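KaiC-like domain-containing protein (Pyrococcus horikoshii, PDB 2EKD) is of unknown function but belongs to the DUF257 family and probably contains a KaiC-like domain. Local coordinates at the interface of chains A and B. Coordinates in Å, arbitrary orientation; residue numbers count along the deposited sequence, not the author numbering. Chains: chain A/B, Hypothetical protein PH0250.

The interface of chains A and B. Residues chain A 130, 134, 166-167, 170; chain B 122, 126-127, 159.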
loop_
_atom_site.group_PDB
_atom_site.type_symbol
_atom_site.label_atom_id
_atom_site.label_comp_id
_atom_site.label_asym_id
_atom_site.label_seq_id
_atom_site.Cartn_x
_atom_site.Cartn_y
_atom_site.Cartn_z
ATOM N N THR A 130 -13.323 7.166 -9.417
ATOM C CA THR A 130 -13.874 5.869 -9.794
ATOM C C THR A 130 -15.162 6.000 -10.596
ATOM O O THR A 130 -15.314 5.368 -11.642
ATOM C CB THR A 130 -14.151 4.990 -8.555
ATOM O OG1 THR A 130 -12.918 4.726 -7.876
ATOM C CG2 THR A 130 -14.785 3.664 -8.968
ATOM N N ILE A 134 -15.566 4.746 -14.537
ATOM C CA ILE A 134 -16.553 3.770 -14.971
ATOM C C ILE A 134 -17.299 4.284 -16.201
ATOM O O ILE A 134 -17.559 3.521 -17.133
ATOM C CB ILE A 134 -17.551 3.458 -13.824
ATOM C CG1 ILE A 134 -16.848 2.608 -12.765
ATOM C CG2 ILE A 134 -18.777 2.726 -14.355
ATOM C CD1 ILE A 134 -17.640 2.424 -11.506
ATOM N N PRO A 166 -8.612 -1.577 -10.675
ATOM C CA PRO A 166 -9.916 -2.148 -11.029
ATOM C C PRO A 166 -10.379 -1.695 -12.411
ATOM O O PRO A 166 -11.008 -2.456 -13.140
ATOM C CB PRO A 166 -10.834 -1.633 -9.922
ATOM C CG PRO A 166 -9.910 -1.520 -8.747
ATOM C CD PRO A 166 -8.676 -0.901 -9.366
ATOM N N ILE A 167 -10.056 -0.454 -12.763
ATOM C CA ILE A 167 -10.457 0.104 -14.051
ATOM C C ILE A 167 -9.789 -0.599 -15.223
ATOM O O ILE A 167 -10.402 -0.770 -16.275
ATOM C CB ILE A 167 -10.158 1.622 -14.122
ATOM C CG1 ILE A 167 -11.006 2.365 -13.084
ATOM C CG2 ILE A 167 -10.468 2.157 -15.519
ATOM C CD1 ILE A 167 -12.503 2.129 -13.227
ATOM N N LEU A 170 -11.641 -3.805 -15.940
ATOM C CA LEU A 170 -12.942 -3.574 -16.566
ATOM C C LEU A 170 -12.751 -3.352 -18.061
ATOM O O LEU A 170 -13.520 -3.863 -18.879
ATOM C CB LEU A 170 -13.627 -2.339 -15.981
ATOM C CG LEU A 170 -14.410 -2.472 -14.683
ATOM C CD1 LEU A 170 -15.051 -1.131 -14.368
ATOM C CD2 LEU A 170 -15.478 -3.555 -14.828
ATOM N N HIS B 122 -19.932 -7.146 -9.650
ATOM C CA HIS B 122 -18.708 -6.417 -9.348
ATOM C C HIS B 122 -18.844 -4.923 -9.621
ATOM O O HIS B 122 -18.154 -4.114 -9.006
ATOM C CB HIS B 122 -17.522 -6.985 -10.140
ATOM C CG HIS B 122 -17.736 -7.018 -11.619
ATOM N ND1 HIS B 122 -18.406 -8.043 -12.251
ATOM C CD2 HIS B 122 -17.387 -6.139 -12.589
ATOM C CE1 HIS B 122 -18.460 -7.794 -13.548
ATOM N NE2 HIS B 122 -17.849 -6.644 -13.779
ATOM N N LEU B 126 -17.817 -1.940 -6.955
ATOM C CA LEU B 126 -16.824 -0.926 -7.279
ATOM C C LEU B 126 -17.385 0.470 -6.989
ATOM O O LEU B 126 -16.664 1.358 -6.536
ATOM C CB LEU B 126 -16.436 -1.025 -8.757
ATOM C CG LEU B 126 -15.407 -0.018 -9.272
ATOM C CD1 LEU B 126 -14.111 -0.181 -8.495
ATOM C CD2 LEU B 126 -15.174 -0.228 -10.770
ATOM N N LEU B 127 -18.681 0.639 -7.243
ATOM C CA LEU B 127 -19.376 1.908 -7.042
ATOM C C LEU B 127 -19.623 2.312 -5.585
ATOM O O LEU B 127 -19.691 3.502 -5.279
ATOM C CB LEU B 127 -20.730 1.881 -7.766
ATOM C CG LEU B 127 -20.776 1.925 -9.297
ATOM C CD1 LEU B 127 -22.193 1.635 -9.764
ATOM C CD2 LEU B 127 -20.329 3.296 -9.798
ATOM N N VAL B 159 -11.667 -6.854 -10.098
ATOM C CA VAL B 159 -12.375 -5.623 -9.798
ATOM C C VAL B 159 -12.714 -5.568 -8.313
ATOM O O VAL B 159 -12.501 -4.554 -7.658
ATOM C CB VAL B 159 -13.678 -5.510 -10.625
ATOM C CG1 VAL B 159 -14.506 -4.354 -10.127
ATOM C CG2 VAL B 159 -13.342 -5.315 -12.097
#
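With CG anti to its backbone N (chi1 179°), B:Leu126 stretches its isobutyl end away from its own helix and in between two helices of chain A, where A:Thr130, A:Ile134, A:Pro166 and A:Leu170 receive it. A:Leu170, its CG anti to the carbonyl carbon (chi1 -83°), thereby turns both methyls toward chain B and meets the knob tip to tip, A:Leu170 CD1 standing 3.7 Å from B:Leu126 CD2. B:Leu126 CD2 also lies 3.7 Å from CD1 of A:Ile134, whose side chain again comes tip to tip. B:Leu126 CD1 turns to the proline ring, 3.9 Å from A:Pro166 CB, while the methyl A:Thr130 CG2 packs 3.7 Å from B:Leu126 CG. An alanine in place of B:Leu126 would probably open a gap between the two helices and take from A:Ile134 CD1 and A:Leu170 CD1 the methyl they meet. Around this knob, A:Ile134 CD1 presses tightly on B:Leu127 CD2, at 3.3 Å. The second methyl, A:Leu170 CD2, lies 3.9 Å from B:Val159 CG2, the side chains crossing at about a right angle, and in the plane of the B:His122 imidazole, at its edge. It is a worked example of a knob-in-groove contact held by shape and apolar packing. Helices 130-143 and 165-174 of chain A form the groove; B:Leu126 of helix 121-127 enters it and B:Val159 of helix 157-163 packs beside it, so unlike surfaces of identical chains meet within a six-chain assembly that may not be biological.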